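Local structure of cephalosporin hydroxylase CMCI (Streptomyces clavuligerus, 2BM8) at residues P82-L88 / D109-I115; A152-I156 / L176-Y182. The protein probably takes part in cephamycin biosynthesis by acting on cephalosporin intermediates, using a Rossmann-like fold related to methyltransferases. The protein carries 3 engineered substitutions. One frame throughout, in Å; residues are numbered along the deposited sequence.

Contact 1: residues P82-L88 / D109-I115; sequences PRTIVEL and DCQVIGI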
loop_
_atom_site.group_PDB
_atom_site.type_symbol
_atom_site.label_atom_id
_atom_site.label_comp_id
_atom_site.label_asym_id
_atom_site.label_seq_id
_atom_site.Cartn_x
_atom_site.Cartn_y
_atom_site.Cartn_z
ATOM N N PRO B 82 0.249 11.789 37.998
ATOM C CA PRO B 82 1.226 11.026 38.772
ATOM C C PRO B 82 2.107 11.911 39.637
ATOM O O PRO B 82 2.572 12.937 39.165
ATOM C CB PRO B 82 2.076 10.339 37.693
ATOM C CG PRO B 82 1.949 11.203 36.496
ATOM C CD PRO B 82 0.541 11.742 36.558
ATOM N N ARG B 83 2.304 11.512 40.890
ATOM C CA ARG B 83 3.318 12.115 41.752
ATOM C C ARG B 83 4.756 11.641 41.435
ATOM O O ARG B 83 5.719 12.302 41.816
ATOM C CB ARG B 83 2.982 11.843 43.228
ATOM C CG ARG B 83 1.812 12.679 43.780
ATOM C CD ARG B 83 2.238 13.960 44.502
ATOM N NE ARG B 83 2.206 13.793 45.962
ATOM C CZ ARG B 83 3.201 14.078 46.803
ATOM N NH1 ARG B 83 4.359 14.574 46.379
ATOM N NH2 ARG B 83 3.030 13.872 48.103
ATOM N N THR B 84 4.907 10.510 40.742
ATOM C CA THR B 84 6.231 9.964 40.448
ATOM C C THR B 84 6.272 9.311 39.069
ATOM O O THR B 84 5.460 8.456 38.768
ATOM C CB THR B 84 6.652 8.905 41.505
ATOM O OG1 THR B 84 6.473 9.404 42.838
ATOM C CG2 THR B 84 8.152 8.608 41.412
ATOM N N ILE B 85 7.223 9.712 38.236
ATOM C CA ILE B 85 7.487 9.013 36.992
ATOM C C ILE B 85 8.910 8.467 36.995
ATOM O O ILE B 85 9.853 9.219 37.185
ATOM C CB ILE B 85 7.273 9.955 35.815
ATOM C CG1 ILE B 85 5.785 10.310 35.713
ATOM C CG2 ILE B 85 7.764 9.312 34.519
ATOM C CD1 ILE B 85 5.518 11.479 34.820
ATOM N N VAL B 86 9.037 7.157 36.793
ATOM C CA VAL B 86 10.312 6.453 36.754
ATOM C C VAL B 86 10.660 5.987 35.335
ATOM O O VAL B 86 9.859 5.321 34.688
ATOM C CB VAL B 86 10.255 5.196 37.624
ATOM C CG1 VAL B 86 11.590 4.470 37.597
ATOM C CG2 VAL B 86 9.860 5.534 39.067
ATOM N N GLU B 87 11.862 6.332 34.867
ATOM C CA GLU B 87 12.402 5.836 33.600
ATOM C C GLU B 87 13.540 4.885 33.887
ATOM O O GLU B 87 14.542 5.306 34.425
ATOM C CB GLU B 87 12.970 6.986 32.762
ATOM C CG GLU B 87 11.991 7.578 31.769
ATOM C CD GLU B 87 11.798 6.708 30.542
ATOM O OE1 GLU B 87 12.182 5.517 30.589
ATOM O OE2 GLU B 87 11.275 7.229 29.531
ATOM N N LEU B 88 13.379 3.616 33.537
ATOM C CA LEU B 88 14.474 2.636 33.505
ATOM C C LEU B 88 15.052 2.704 32.092
ATOM O O LEU B 88 14.347 2.404 31.133
ATOM C CB LEU B 88 13.926 1.227 33.775
ATOM C CG LEU B 88 14.715 0.147 34.524
ATOM C CD1 LEU B 88 14.211 -1.207 34.089
ATOM C CD2 LEU B 88 16.249 0.226 34.371
ATOM N N ASP B 109 2.484 18.034 41.185
ATOM C CA ASP B 109 3.691 17.835 42.002
ATOM C C ASP B 109 4.331 16.482 41.673
ATOM O O ASP B 109 4.023 15.491 42.309
ATOM C CB ASP B 109 3.326 17.891 43.501
ATOM C CG ASP B 109 4.539 17.726 44.418
ATOM O OD1 ASP B 109 5.672 17.591 43.891
ATOM O OD2 ASP B 109 4.449 17.716 45.679
ATOM N N CYS B 110 5.230 16.443 40.696
ATOM C CA CYS B 110 5.771 15.172 40.223
ATOM C C CYS B 110 7.291 15.166 40.292
ATOM O O CYS B 110 7.954 16.088 39.799
ATOM C CB CYS B 110 5.291 14.870 38.791
ATOM S SG CYS B 110 5.692 13.225 38.131
ATOM N N GLN B 111 7.819 14.109 40.912
ATOM C CA GLN B 111 9.241 13.787 40.923
ATOM C C GLN B 111 9.552 12.792 39.809
ATOM O O GLN B 111 8.949 11.728 39.754
ATOM C CB GLN B 111 9.600 13.137 42.263
ATOM C CG GLN B 111 9.493 14.069 43.435
ATOM C CD GLN B 111 10.418 15.241 43.274
ATOM O OE1 GLN B 111 11.461 15.119 42.648
ATOM N NE2 GLN B 111 10.033 16.378 43.807
ATOM N N VAL B 112 10.483 13.148 38.925
ATOM C CA VAL B 112 10.885 12.294 37.813
ATOM C C VAL B 112 12.187 11.633 38.202
ATOM O O VAL B 112 13.068 12.296 38.722
ATOM C CB VAL B 112 11.085 13.109 36.516
ATOM C CG1 VAL B 112 11.455 12.214 35.351
ATOM C CG2 VAL B 112 9.825 13.885 36.182
ATOM N N ILE B 113 12.292 10.332 37.966
ATOM C CA ILE B 113 13.479 9.556 38.311
ATOM C C ILE B 113 13.988 8.768 37.091
ATOM O O ILE B 113 13.223 8.076 36.428
ATOM C CB ILE B 113 13.174 8.593 39.504
ATOM C CG1 ILE B 113 13.019 9.387 40.808
ATOM C CG2 ILE B 113 14.295 7.559 39.677
ATOM C CD1 ILE B 113 12.307 8.646 41.902
ATOM N N GLY B 114 15.283 8.877 36.811
ATOM C CA GLY B 114 15.912 8.137 35.738
ATOM C C GLY B 114 16.965 7.210 36.288
ATOM O O GLY B 114 17.866 7.654 36.998
ATOM N N ILE B 115 16.851 5.930 35.951
ATOM C CA ILE B 115 17.764 4.883 36.388
ATOM C C ILE B 115 18.494 4.349 35.167
ATOM O O ILE B 115 17.840 3.976 34.205
ATOM C CB ILE B 115 16.969 3.714 37.014
ATOM C CG1 ILE B 115 15.979 4.219 38.051
ATOM C CG2 ILE B 115 17.894 2.691 37.638
ATOM C CD1 ILE B 115 15.234 3.097 38.785
#
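CG1 of V86 meets CD1 of I115 at 4.1 Å in the apolar centre, where two neighbouring parallel strands of a Rossmann-like sheet, 84-88 and 111-115, run side by side. Helix 94-106 makes the crossover between them, completing a beta-alpha-beta unit. The contact is diagonal: V86 is paired with I113, yet its methyl reaches I115, two residues beyond that partner on the same face. T84 CG2 repeats the step, lying 4.2 Å from I113 CD1. On the other face, I85 CD1 packs 3.7 Å from C110 SG. That sulfur is carried toward I85 with SG anti to the backbone N (chi1 -172°), and F99 and T103 of the helix close over this side. Beneath the side chains, five backbone hydrogen bonds join the segments, with E87 N to I113 O at 2.7 Å and nearly straight at 174°. E87's carboxylate turns away from the partner strand to K65 and N160. At the exposed end R83 bends back so that CD rests 3.2 Å from D109 O. R83 NH1 lies 3.2 Å from D109 OD2 in a salt bridge of charges alone, since that oxygen sits well outside the guanidinium plane.

Contact 2: residues A152-I156 / L176-Y182; sequences AHPLI and LLEEGDY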
loop_
_atom_site.group_PDB
_atom_site.type_symbol
_atom_site.label_atom_id
_atom_site.label_comp_id
_atom_site.label_asym_id
_atom_site.label_seq_id
_atom_site.Cartn_x
_atom_site.Cartn_y
_atom_site.Cartn_z
ATOM N N ALA B 152 6.020 8.771 46.064
ATOM C CA ALA B 152 4.590 9.070 46.113
ATOM C C ALA B 152 3.831 8.523 44.905
ATOM O O ALA B 152 4.415 8.183 43.877
ATOM C CB ALA B 152 4.373 10.569 46.231
ATOM N N HIS B 153 2.514 8.451 45.062
ATOM C CA HIS B 153 1.642 7.822 44.094
ATOM C C HIS B 153 0.523 8.787 43.725
ATOM O O HIS B 153 0.216 9.685 44.493
ATOM C CB HIS B 153 1.078 6.535 44.683
ATOM C CG HIS B 153 2.119 5.500 44.982
ATOM N ND1 HIS B 153 2.060 4.219 44.480
ATOM C CD2 HIS B 153 3.248 5.557 45.729
ATOM C CE1 HIS B 153 3.102 3.530 44.911
ATOM N NE2 HIS B 153 3.836 4.319 45.674
ATOM N N PRO B 154 -0.103 8.623 42.564
ATOM C CA PRO B 154 0.180 7.553 41.601
ATOM C C PRO B 154 1.572 7.595 40.968
ATOM O O PRO B 154 2.337 8.560 41.107
ATOM C CB PRO B 154 -0.880 7.775 40.511
ATOM C CG PRO B 154 -1.911 8.623 41.115
ATOM C CD PRO B 154 -1.201 9.485 42.107
ATOM N N LEU B 155 1.870 6.536 40.229
ATOM C CA LEU B 155 3.213 6.284 39.750
ATOM C C LEU B 155 3.198 5.630 38.384
ATOM O O LEU B 155 2.443 4.695 38.142
ATOM C CB LEU B 155 3.910 5.385 40.751
ATOM C CG LEU B 155 5.379 5.056 40.521
ATOM C CD1 LEU B 155 6.162 5.231 41.847
ATOM C CD2 LEU B 155 5.543 3.641 39.978
ATOM N N ILE B 156 4.020 6.140 37.478
ATOM C CA ILE B 156 4.222 5.503 36.182
ATOM C C ILE B 156 5.661 4.985 36.127
ATOM O O ILE B 156 6.601 5.754 36.260
ATOM C CB ILE B 156 3.980 6.502 35.038
ATOM C CG1 ILE B 156 2.573 7.082 35.119
ATOM C CG2 ILE B 156 4.233 5.831 33.676
ATOM C CD1 ILE B 156 2.333 8.205 34.129
ATOM N N LEU B 176 5.948 -2.169 44.927
ATOM C CA LEU B 176 5.876 -0.780 44.468
ATOM C C LEU B 176 4.490 -0.280 44.064
ATOM O O LEU B 176 4.029 0.722 44.586
ATOM C CB LEU B 176 6.841 -0.557 43.294
ATOM C CG LEU B 176 7.178 0.907 42.967
ATOM C CD1 LEU B 176 7.391 1.761 44.215
ATOM C CD2 LEU B 176 8.399 0.989 42.075
ATOM N N LEU B 177 3.837 -0.959 43.130
ATOM C CA LEU B 177 2.623 -0.438 42.517
ATOM C C LEU B 177 1.422 -0.519 43.454
ATOM O O LEU B 177 1.257 -1.478 44.204
ATOM C CB LEU B 177 2.305 -1.191 41.225
ATOM C CG LEU B 177 3.436 -1.347 40.198
ATOM C CD1 LEU B 177 3.033 -2.363 39.154
ATOM C CD2 LEU B 177 3.817 -0.033 39.530
ATOM N N GLU B 178 0.595 0.516 43.414
ATOM C CA GLU B 178 -0.738 0.453 43.972
ATOM C C GLU B 178 -1.726 0.471 42.818
ATOM O O GLU B 178 -1.354 0.678 41.677
ATOM C CB GLU B 178 -1.003 1.656 44.874
ATOM C CG GLU B 178 0.056 1.934 45.934
ATOM C CD GLU B 178 -0.183 3.258 46.643
ATOM O OE1 GLU B 178 -0.854 4.147 46.056
ATOM O OE2 GLU B 178 0.281 3.412 47.794
ATOM N N GLU B 179 -2.995 0.292 43.134
ATOM C CA GLU B 179 -4.047 0.283 42.128
ATOM C C GLU B 179 -4.034 1.596 41.330
ATOM O O GLU B 179 -3.961 2.668 41.909
ATOM C CB GLU B 179 -5.401 0.050 42.807
ATOM C CG GLU B 179 -6.596 0.250 41.894
ATOM C CD GLU B 179 -7.907 -0.121 42.560
ATOM O OE1 GLU B 179 -7.899 -0.460 43.767
ATOM O OE2 GLU B 179 -8.948 -0.083 41.874
ATOM N N GLY B 180 -4.082 1.500 40.004
ATOM C CA GLY B 180 -4.004 2.672 39.144
ATOM C C GLY B 180 -2.628 2.950 38.553
ATOM O O GLY B 180 -2.549 3.542 37.471
ATOM N N ASP B 181 -1.556 2.531 39.231
ATOM C CA ASP B 181 -0.183 2.788 38.769
ATOM C C ASP B 181 0.117 2.067 37.466
ATOM O O ASP B 181 -0.383 0.987 37.228
ATOM C CB ASP B 181 0.846 2.364 39.823
ATOM C CG ASP B 181 0.823 3.249 41.068
ATOM O OD1 ASP B 181 0.143 4.298 41.068
ATOM O OD2 ASP B 181 1.466 2.970 42.101
ATOM N N TYR B 182 0.930 2.674 36.618
ATOM C CA TYR B 182 1.222 2.112 35.316
ATOM C C TYR B 182 2.578 1.411 35.311
ATOM O O TYR B 182 3.515 1.846 35.962
ATOM C CB TYR B 182 1.179 3.216 34.262
ATOM C CG TYR B 182 -0.224 3.541 33.792
ATOM C CD1 TYR B 182 -1.018 4.455 34.468
ATOM C CD2 TYR B 182 -0.762 2.918 32.676
ATOM C CE1 TYR B 182 -2.305 4.744 34.032
ATOM C CE2 TYR B 182 -2.043 3.207 32.242
ATOM C CZ TYR B 182 -2.804 4.116 32.919
ATOM O OH TYR B 182 -4.077 4.380 32.484
#
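A histidine-carboxylate hydrogen bond, H153 ND1 to D181 OD2 at 2.8 Å, pins the start of one strand to the turn leading into the next. H153 reaches D181 with CG anti to the carbonyl carbon (chi1 -63°). The bond is bent, 130° at the hydrogen, and OD2 lies off the ring plane while offering its syn lone pair. D181 OD2 also accepts from E178 N, at 2.9 Å and almost straight, the donor arriving from above the carboxylate plane. D181 OD1 receives L155 N at 2.9 Å, from the opposite side of the carboxylate plane. D181 thus gathers three N-H groups around a buried carboxylate, and an alanine here would probably leave all three without this acceptor and H153 able to turn more freely. The imidazole is sandwiched: the E178 carboxylate lies over one face, with the ring and carboxylate planes 30° apart, and L155 CB stands off the opposite face near the rim, while L176 O comes within 3.0 Å of H153 CE1 at the edge. This is the foot of a second beta-alpha-beta crossover of the Rossmann-like sheet, strand 155-159 to strand 182-185 by way of helix 165-175. A type II turn from E178 to D181 reverses the returning chain, with G180 at a backbone conformation suited to glycine. The parallel pairing begins with Y182 N to L155 O, 2.9 Å. Beside it I156 CG2 and Y182 CB lie 4.1 Å apart, the two side chains pointing the same way, and Y182 OH goes on to D214.

How the contacts relate
The two contacts, with centres 11 Å apart, share the parallel part of one mixed sheet, where strands run in the order 111-116, 84-88, 155-159, 182-185. Strand 84-88 therefore has contact 1 on one edge and the strand of contact 2 on the other: V86 N lies 2.9 Å from I156 O, a probable hydrogen bond. T84 OG1 reaches A152 O at 2.6 Å, probably another, and R83 CG packs 3.5 Å from H153 O. Contact 2 sits where its strands begin, whereas contact 1 extends to the carboxyl ends, E87 and L88. In Rossmann-type methyltransferases the cofactor binds at those ends, so a comparable pocket would probably lie nearer contact 1; this structure is an apo form.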